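Local coordinates for glutamate receptor 1 (Adineta vaga, PDB 4IO2), which probably works as a ligand-gated ion channel and binds L-glutamate in the two-lobed ligand-binding domain described here, at residues 177-180 and 181-185; 160-163 and 164-167; 140-143 and 144-148. All coordinates share one frame; numbering follows the deposited sequence. Where two conformers were deposited one is given.

All three contacts lie at starts of helices, and all reach the glutamate pocket through at least one residue. Contact 1 is buried, at the bend from strand 177-180 into helix 181-190; contacts 2 and 3 are partly buried, each a first stretch of helix with one face on the surface. Contact 2 packs on contact 1: Met165 and Tyr166 meet Met179. Contact 3 reaches contact 1 through Tyr144 and Phe178 but does not touch contact 2. Their chemistry differs: contact 1 joins thioether packing to a carboxylate and a backbone N-H that hold the ligand's amino group and distal carboxylate, contact 2 is a side-chain-capped helix start, and contact 3 offers the ligand's alpha-carboxylate the N-H of Ala140.

Contact 1. Residues 177-180 and 181-185; sequences SFMD and IGTAE. With GLU (glutamic acid), chain E.
Met179 lays its thioether along Ala184 where strand 177-180 turns into the helix, the axes of strand 177-180 and helix 181-185 standing at 105°. This is the tightly packed half of the contact. Met179 SD lies 3.6 Å from Ala184 CA, and Met179 CG rests 3.8 Å from Ala184 CB. With CG anti to the backbone N (chi1 -172°) and the chain extended beyond it, the side chain runs on past Ala184 and crosses Thr183 at about a right angle, its methyl CE 3.6 Å from Thr183 OG1. Met165 and Tyr166 of helix 162-170 press on the same methionine. Next to this packing, the first helical turn is closed by Ala184 N, which donates to Asp180 O at 2.9 Å.

The other half is polar, and there a water takes the place of direct side-chain packing. Asp180 stands at the N-cap position, yet its carboxylate makes no capping bond and is turned instead to the bound glutamate. Asp180 OD2 accepts from the ligand's amino N at 2.8 Å and also from a water, which in turn takes the hydrogen of Thr183 OG1, so that the helix is tied to the carboxylate at one remove. Asn105 holds the other oxygen, OD1. Asp180 N donates to OE2 of the ligand at 3.1 Å, almost perfectly straight at 177°. One residue thus grips glutamate twice, its carboxylate probably offsetting the charge of the ligand's ammonium while its backbone N-H receives the distal carboxylate, a pairing suited to an amino acid with an acidic side chain.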
loop_
_atom_site.group_PDB
_atom_site.type_symbol
_atom_site.label_atom_id
_atom_site.label_comp_id
_atom_site.label_asym_id
_atom_site.label_seq_id
_atom_site.Cartn_x
_atom_site.Cartn_y
_atom_site.Cartn_z
ATOM N N SER A 177 -13.970 4.985 -20.072
ATOM C CA SER A 177 -13.811 5.731 -18.816
ATOM C C SER A 177 -12.740 5.021 -17.987
ATOM O O SER A 177 -12.107 4.064 -18.470
ATOM C CB SER A 177 -15.138 5.808 -18.063
ATOM O OG SER A 177 -15.049 6.721 -16.955
ATOM N N PHE A 178 -12.480 5.527 -16.763
ATOM C CA PHE A 178 -11.515 4.926 -15.841
ATOM C C PHE A 178 -12.305 4.444 -14.634
ATOM O O PHE A 178 -13.302 5.071 -14.235
ATOM C CB PHE A 178 -10.539 5.981 -15.292
ATOM C CG PHE A 178 -9.660 6.670 -16.311
ATOM C CD1 PHE A 178 -9.451 6.136 -17.564
ATOM C CD2 PHE A 178 -9.031 7.868 -15.984
ATOM C CE1 PHE A 178 -8.641 6.785 -18.474
ATOM C CE2 PHE A 178 -8.202 8.501 -16.872
ATOM C CZ PHE A 178 -8.019 7.960 -18.127
ATOM N N MET A 179 -11.851 3.362 -14.039
ATOM C CA MET A 179 -12.510 2.791 -12.858
ATOM C C MET A 179 -11.507 2.005 -12.045
ATOM O O MET A 179 -10.626 1.360 -12.583
ATOM C CB MET A 179 -13.679 1.935 -13.291
ATOM C CG MET A 179 -14.521 1.459 -12.151
ATOM S SD MET A 179 -16.011 0.583 -12.795
ATOM C CE MET A 179 -16.855 0.235 -11.233
ATOM N N ASP A 180 -11.584 2.126 -10.727
ATOM C CA ASP A 180 -10.759 1.312 -9.844
ATOM C C ASP A 180 -10.887 -0.160 -10.193
ATOM O O ASP A 180 -11.975 -0.652 -10.482
ATOM C CB ASP A 180 -11.197 1.460 -8.405
ATOM C CG ASP A 180 -10.908 2.818 -7.797
ATOM O OD1 ASP A 180 -9.989 3.546 -8.282
ATOM O OD2 ASP A 180 -11.590 3.085 -6.780
ATOM N N ILE A 181 -9.785 -0.888 -10.076
ATOM C CA ILE A 181 -9.755 -2.257 -10.565
ATOM C C ILE A 181 -10.674 -3.205 -9.807
ATOM O O ILE A 181 -11.285 -4.088 -10.425
ATOM C CB ILE A 181 -8.290 -2.808 -10.567
ATOM C CG1 ILE A 181 -8.196 -4.150 -11.279
ATOM C CG2 ILE A 181 -7.689 -2.866 -9.135
ATOM C CD1 ILE A 181 -6.735 -4.586 -11.485
ATOM N N GLY A 182 -10.766 -3.103 -8.495
ATOM C CA GLY A 182 -11.582 -4.079 -7.775
ATOM C C GLY A 182 -13.057 -4.030 -8.087
ATOM O O GLY A 182 -13.667 -5.035 -8.419
ATOM N N THR A 183 -13.630 -2.838 -8.034
ATOM C CA THR A 183 -15.029 -2.675 -8.415
ATOM C C THR A 183 -15.238 -2.825 -9.950
ATOM O O THR A 183 -16.300 -3.290 -10.375
ATOM C CB THR A 183 -15.603 -1.325 -7.911
ATOM O OG1 THR A 183 -14.744 -0.235 -8.325
ATOM C CG2 THR A 183 -15.775 -1.354 -6.378
ATOM N N ALA A 184 -14.250 -2.437 -10.769
ATOM C CA ALA A 184 -14.381 -2.585 -12.230
ATOM C C ALA A 184 -14.495 -4.075 -12.569
ATOM O O ALA A 184 -15.325 -4.470 -13.383
ATOM C CB ALA A 184 -13.160 -1.990 -12.940
ATOM N N GLU A 185 -13.654 -4.898 -11.942
ATOM C CA GLU A 185 -13.727 -6.346 -12.165
ATOM C C GLU A 185 -15.082 -6.861 -11.672
ATOM O O GLU A 185 -15.734 -7.667 -12.332
ATOM C CB GLU A 185 -12.630 -7.047 -11.371
ATOM C CG GLU A 185 -11.243 -6.925 -11.978
ATOM C CD GLU A 185 -10.135 -7.495 -11.065
ATOM O OE1 GLU A 185 -10.415 -7.892 -9.885
ATOM O OE2 GLU A 185 -8.969 -7.575 -11.536
HETATM N N GLU E . -11.534 5.431 -5.333
HETATM C CA GLU E . -11.984 6.571 -6.137
HETATM C C GLU E . -11.768 7.874 -5.372
HETATM O O GLU E . -11.512 7.822 -4.141
HETATM C CB GLU E . -13.458 6.463 -6.538
HETATM C CG GLU E . -13.856 5.207 -7.323
HETATM C CD GLU E . -13.322 5.123 -8.752
HETATM O OE1 GLU E . -12.740 6.099 -9.221
HETATM O OE2 GLU E . -13.568 4.085 -9.421
HETATM O OXT GLU E . -11.838 8.957 -5.999
HETATM O O HOH W 1 -13.535 1.203 -6.229
#

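Contact 2. Residues 160-163 and 164-167; sequences KSRQ and EMYD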
loop_
_atom_site.group_PDB
_atom_site.type_symbol
_atom_site.label_atom_id
_atom_site.label_comp_id
_atom_site.label_asym_id
_atom_site.label_seq_id
_atom_site.Cartn_x
_atom_site.Cartn_y
_atom_site.Cartn_z
ATOM N N LYS A 160 -21.551 12.169 -13.606
ATOM C CA LYS A 160 -21.983 12.439 -12.241
ATOM C C LYS A 160 -22.045 11.199 -11.342
ATOM O O LYS A 160 -22.219 11.305 -10.130
ATOM C CB LYS A 160 -23.364 13.084 -12.252
ATOM C CG LYS A 160 -23.403 14.417 -12.968
ATOM C CD LYS A 160 -24.792 15.051 -12.934
ATOM C CE LYS A 160 -24.771 16.457 -13.546
ATOM N NZ LYS A 160 -26.060 17.168 -13.411
ATOM N N SER A 161 -21.905 10.023 -11.930
ATOM C CA SER A 161 -22.122 8.770 -11.184
ATOM C C SER A 161 -21.646 7.575 -11.966
ATOM O O SER A 161 -21.382 7.699 -13.160
ATOM C CB SER A 161 -23.605 8.562 -10.926
ATOM O OG SER A 161 -24.270 8.338 -12.162
ATOM N N ARG A 162 -21.475 6.438 -11.282
ATOM C CA ARG A 162 -21.216 5.198 -11.987
ATOM C C ARG A 162 -22.314 4.870 -13.004
ATOM O O ARG A 162 -22.035 4.466 -14.126
ATOM C CB ARG A 162 -21.025 4.056 -11.000
ATOM C CG ARG A 162 -19.743 4.185 -10.207
ATOM C CD ARG A 162 -19.516 2.967 -9.332
ATOM N NE ARG A 162 -18.320 3.104 -8.503
ATOM C CZ ARG A 162 -18.252 3.658 -7.295
ATOM N NH1 ARG A 162 -19.319 4.109 -6.667
ATOM N NH2 ARG A 162 -17.070 3.738 -6.720
ATOM N N GLN A 163 -23.554 5.059 -12.602
ATOM C CA GLN A 163 -24.646 4.773 -13.516
ATOM C C GLN A 163 -24.533 5.581 -14.808
ATOM O O GLN A 163 -24.755 5.035 -15.886
ATOM C CB GLN A 163 -26.001 5.001 -12.856
ATOM C CG GLN A 163 -27.157 4.425 -13.656
ATOM C CD GLN A 163 -27.135 2.913 -13.704
ATOM O OE1 GLN A 163 -27.102 2.244 -12.671
ATOM N NE2 GLN A 163 -27.128 2.362 -14.909
ATOM N N GLU A 164 -24.177 6.862 -14.729
ATOM C CA GLU A 164 -24.004 7.650 -15.946
ATOM C C GLU A 164 -22.824 7.103 -16.768
ATOM O O GLU A 164 -22.876 7.114 -18.005
ATOM C CB GLU A 164 -23.849 9.156 -15.629
ATOM C CG GLU A 164 -24.480 10.050 -16.675
ATOM C CD GLU A 164 -24.133 11.528 -16.579
ATOM O OE1 GLU A 164 -23.592 11.962 -15.553
ATOM O OE2 GLU A 164 -24.441 12.263 -17.549
ATOM N N MET A 165 -21.761 6.649 -16.094
ATOM C CA MET A 165 -20.636 6.058 -16.804
ATOM C C MET A 165 -21.142 4.849 -17.606
ATOM O O MET A 165 -20.867 4.738 -18.792
ATOM C CB MET A 165 -19.511 5.701 -15.836
ATOM C CG MET A 165 -18.265 5.139 -16.423
ATOM S SD MET A 165 -17.026 4.898 -15.147
ATOM C CE MET A 165 -17.787 3.656 -14.076
ATOM N N TYR A 166 -21.815 3.902 -16.945
ATOM C CA TYR A 166 -22.248 2.675 -17.632
ATOM C C TYR A 166 -23.181 3.020 -18.792
ATOM O O TYR A 166 -23.007 2.543 -19.926
ATOM C CB TYR A 166 -22.960 1.706 -16.666
ATOM C CG TYR A 166 -22.206 1.364 -15.399
ATOM C CD1 TYR A 166 -20.841 1.082 -15.416
ATOM C CD2 TYR A 166 -22.847 1.366 -14.175
ATOM C CE1 TYR A 166 -20.170 0.757 -14.262
ATOM C CE2 TYR A 166 -22.175 1.041 -13.006
ATOM C CZ TYR A 166 -20.838 0.760 -13.049
ATOM O OH TYR A 166 -20.169 0.469 -11.883
ATOM N N ASP A 167 -24.158 3.870 -18.519
ATOM C CA ASP A 167 -25.156 4.218 -19.541
ATOM C C ASP A 167 -24.531 4.944 -20.739
ATOM O O ASP A 167 -24.927 4.721 -21.891
ATOM C CB ASP A 167 -26.246 5.081 -18.928
ATOM C CG ASP A 167 -27.090 4.324 -17.912
ATOM O OD1 ASP A 167 -26.971 3.098 -17.827
ATOM O OD2 ASP A 167 -27.876 4.959 -17.185
#
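Tyr166 lies side by side with Arg162 one turn earlier in the helix, the two side chains pointing the same way. Arg162 O sits 3.2 Å above one face of the Tyr166 ring, offset toward its rim, while Arg162 CD comes within 3.6 Å of Tyr166 OH. The ring stands here because its CG is anti to the carbonyl carbon (chi1 -52°), and the guanidinium beyond is turned only 32° from the ring plane. On the next flank Gln163 bends at chi2 and reaches forward, one turn along the helix, to Asp167: Gln163 NE2 donates to Asp167 OD1 at 3.0 Å, the carboxylate oxygen being met from above its plane, although it lies almost in the plane of the amide. The same amide nitrogen also bonds Tyr192 OH.

These side chains ride on the opening turn of helix 162-170, whose N-cap is Ser161. Ser161 OG accepts from Glu164 N at 3.0 Å, a capping bond to an N-H of the first turn. Glu164 then folds back across the start, its extended chain bringing OE1 to Lys160 N at 2.8 Å, so serine and glutamate brace the helix end from opposite directions along the chain. Backbone bonds from Met165 N to Ser161 O and from Tyr166 N to Arg162 O, the latter 2.9 Å, carry the turn onward.

Replacing Tyr166 by an alanine would probably leave the aliphatic part of Arg162 without its flanking ring, the arginine then being steadied mainly from its guanidinium end. Farther out, Tyr67 OH takes a hydrogen bond from Arg162 NH2 and steadies the guanidinium beside the bound glutamate. Tyr192 meets the Tyr166 ring, and Met165 packs on Ser177 and Met179 of strand 177-180.

Contact 3. Residues 140-143 and 144-148; sequences AGED and YYLRE. With GLU (glutamic acid), chain E.
Ala140 to Asp143 pass directly into Tyr144 to Glu148 as one run of helix, joined by four successive i to i+4 backbone bonds. They range from 2.9 Å, Tyr145 N to Gly141 O, to 3.2 Å, Tyr144 N to Ala140 O; Leu146 N to Glu142 O and Arg147 N to Asp143 O fall between. At the start of this run Ala140 N donates to OXT of the bound glutamate at 2.9 Å, so the ligand's alpha-carboxylate lies near the amino end of the helix, where the helix dipole would be expected to favour a negative charge.

Among the side chains, Leu146 lies along Glu142, both pointing the same way. Leu146 CG rests 3.3 Å from Glu142 O, and Leu146 CD1 touches Glu142 CG at 4.1 Å. Glu142 has its CG anti to the backbone N (chi1 -179°), and the extended chain carries its carboxylate back to Gly138, whose N-H bonds OE1. On another flank Glu148 CG sits 3.4 Å above the centre of one face of the Tyr144 ring, covering it with a methylene. The carboxylate beyond is held by Arg147, which bends at chi3 and grips it side-on: NE at 2.8 Å and NH2 at 3.1 Å both reach Glu148 OE2, an oxygen lying close to the guanidinium plane.

Tyr145 points elsewhere, its OH bonded to Asn155 and its ring edge-to-face with Phe156, while Tyr144 meets Phe202 and bonds Lys124. Arg147 packs on Glu230 of the second subunit. Helix 140-148 is the crossover of a beta-alpha-beta unit between strand 134-136, on whose Ile135 Glu142 and Tyr145 rest, and strand 157-159.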
loop_
_atom_site.group_PDB
_atom_site.type_symbol
_atom_site.label_atom_id
_atom_site.label_comp_id
_atom_site.label_asym_id
_atom_site.label_seq_id
_atom_site.Cartn_x
_atom_site.Cartn_y
_atom_site.Cartn_z
ATOM N N ALA A 140 -10.406 10.386 -8.035
ATOM C CA ALA A 140 -8.975 10.510 -8.239
ATOM C C ALA A 140 -8.636 10.428 -9.729
ATOM O O ALA A 140 -7.659 11.014 -10.163
ATOM C CB ALA A 140 -8.233 9.430 -7.413
ATOM N N GLY A 141 -9.444 9.704 -10.494
ATOM C CA GLY A 141 -9.257 9.573 -11.921
ATOM C C GLY A 141 -9.301 10.917 -12.645
ATOM O O GLY A 141 -8.662 11.098 -13.679
ATOM N N GLU A 142 -10.070 11.848 -12.126
ATOM C CA GLU A 142 -10.137 13.191 -12.699
ATOM C C GLU A 142 -8.773 13.846 -12.635
ATOM O O GLU A 142 -8.323 14.441 -13.617
ATOM C CB GLU A 142 -11.194 14.057 -12.009
ATOM C CG GLU A 142 -11.315 15.449 -12.588
ATOM C CD GLU A 142 -12.328 16.351 -11.860
ATOM O OE1 GLU A 142 -12.784 15.975 -10.728
ATOM O OE2 GLU A 142 -12.694 17.409 -12.457
ATOM N N ASP A 143 -8.084 13.726 -11.495
ATOM C CA ASP A 143 -6.766 14.354 -11.478
ATOM C C ASP A 143 -5.733 13.631 -12.330
ATOM O O ASP A 143 -4.840 14.281 -12.888
ATOM C CB ASP A 143 -6.282 14.671 -10.080
ATOM C CG ASP A 143 -7.136 15.760 -9.429
ATOM O OD1 ASP A 143 -7.424 16.828 -10.059
ATOM O OD2 ASP A 143 -7.607 15.500 -8.335
ATOM N N TYR A 144 -5.867 12.314 -12.479
ATOM C CA TYR A 144 -5.008 11.595 -13.406
ATOM C C TYR A 144 -5.211 12.127 -14.824
ATOM O O TYR A 144 -4.247 12.383 -15.545
ATOM C CB TYR A 144 -5.266 10.069 -13.343
ATOM C CG TYR A 144 -4.387 9.308 -14.279
ATOM C CD1 TYR A 144 -4.743 9.144 -15.616
ATOM C CD2 TYR A 144 -3.189 8.751 -13.844
ATOM C CE1 TYR A 144 -3.927 8.456 -16.474
ATOM C CE2 TYR A 144 -2.366 8.078 -14.701
ATOM C CZ TYR A 144 -2.740 7.929 -16.009
ATOM O OH TYR A 144 -1.907 7.257 -16.880
ATOM N N TYR A 145 -6.461 12.237 -15.234
ATOM C CA TYR A 145 -6.776 12.730 -16.567
ATOM C C TYR A 145 -6.135 14.088 -16.793
ATOM O O TYR A 145 -5.503 14.329 -17.852
ATOM C CB TYR A 145 -8.288 12.808 -16.739
ATOM C CG TYR A 145 -8.690 13.312 -18.103
ATOM C CD1 TYR A 145 -8.778 14.668 -18.353
ATOM C CD2 TYR A 145 -8.986 12.429 -19.147
ATOM C CE1 TYR A 145 -9.133 15.157 -19.580
ATOM C CE2 TYR A 145 -9.322 12.910 -20.390
ATOM C CZ TYR A 145 -9.410 14.278 -20.592
ATOM O OH TYR A 145 -9.759 14.792 -21.817
ATOM N N LEU A 146 -6.327 15.001 -15.844
ATOM C CA LEU A 146 -5.884 16.376 -16.020
ATOM C C LEU A 146 -4.349 16.469 -16.093
ATOM O O LEU A 146 -3.811 17.293 -16.846
ATOM C CB LEU A 146 -6.426 17.262 -14.896
ATOM C CG LEU A 146 -7.941 17.501 -14.925
ATOM C CD1 LEU A 146 -8.409 18.195 -13.652
ATOM C CD2 LEU A 146 -8.374 18.233 -16.178
ATOM N N ARG A 147 -3.638 15.604 -15.378
ATOM C CA ARG A 147 -2.178 15.612 -15.460
ATOM C C ARG A 147 -1.617 14.867 -16.676
ATOM O O ARG A 147 -0.639 15.318 -17.271
ATOM C CB ARG A 147 -1.556 15.026 -14.194
ATOM C CG ARG A 147 -0.011 15.085 -14.202
ATOM C CD ARG A 147 0.622 14.398 -12.983
ATOM N NE ARG A 147 0.248 12.993 -12.997
ATOM C CZ ARG A 147 -0.647 12.431 -12.195
ATOM N NH1 ARG A 147 -1.222 13.119 -11.209
ATOM N NH2 ARG A 147 -0.944 11.153 -12.385
ATOM N N GLU A 148 -2.206 13.724 -17.015
ATOM C CA GLU A 148 -1.599 12.792 -17.979
ATOM C C GLU A 148 -2.132 12.836 -19.396
ATOM O O GLU A 148 -1.438 12.443 -20.331
ATOM C CB GLU A 148 -1.784 11.358 -17.512
ATOM C CG GLU A 148 -1.257 11.115 -16.138
ATOM C CD GLU A 148 0.226 10.921 -16.076
ATOM O OE1 GLU A 148 0.829 10.558 -17.103
ATOM O OE2 GLU A 148 0.784 11.099 -14.973
HETATM N N GLU E . -11.534 5.431 -5.333
HETATM C CA GLU E . -11.984 6.571 -6.137
HETATM C C GLU E . -11.768 7.874 -5.372
HETATM O O GLU E . -11.512 7.822 -4.141
HETATM C CB GLU E . -13.458 6.463 -6.538
HETATM C CG GLU E . -13.856 5.207 -7.323
HETATM C CD GLU E . -13.322 5.123 -8.752
HETATM O OE1 GLU E . -12.740 6.099 -9.221
HETATM O OE2 GLU E . -13.568 4.085 -9.421
HETATM O OXT GLU E . -11.838 8.957 -5.999
#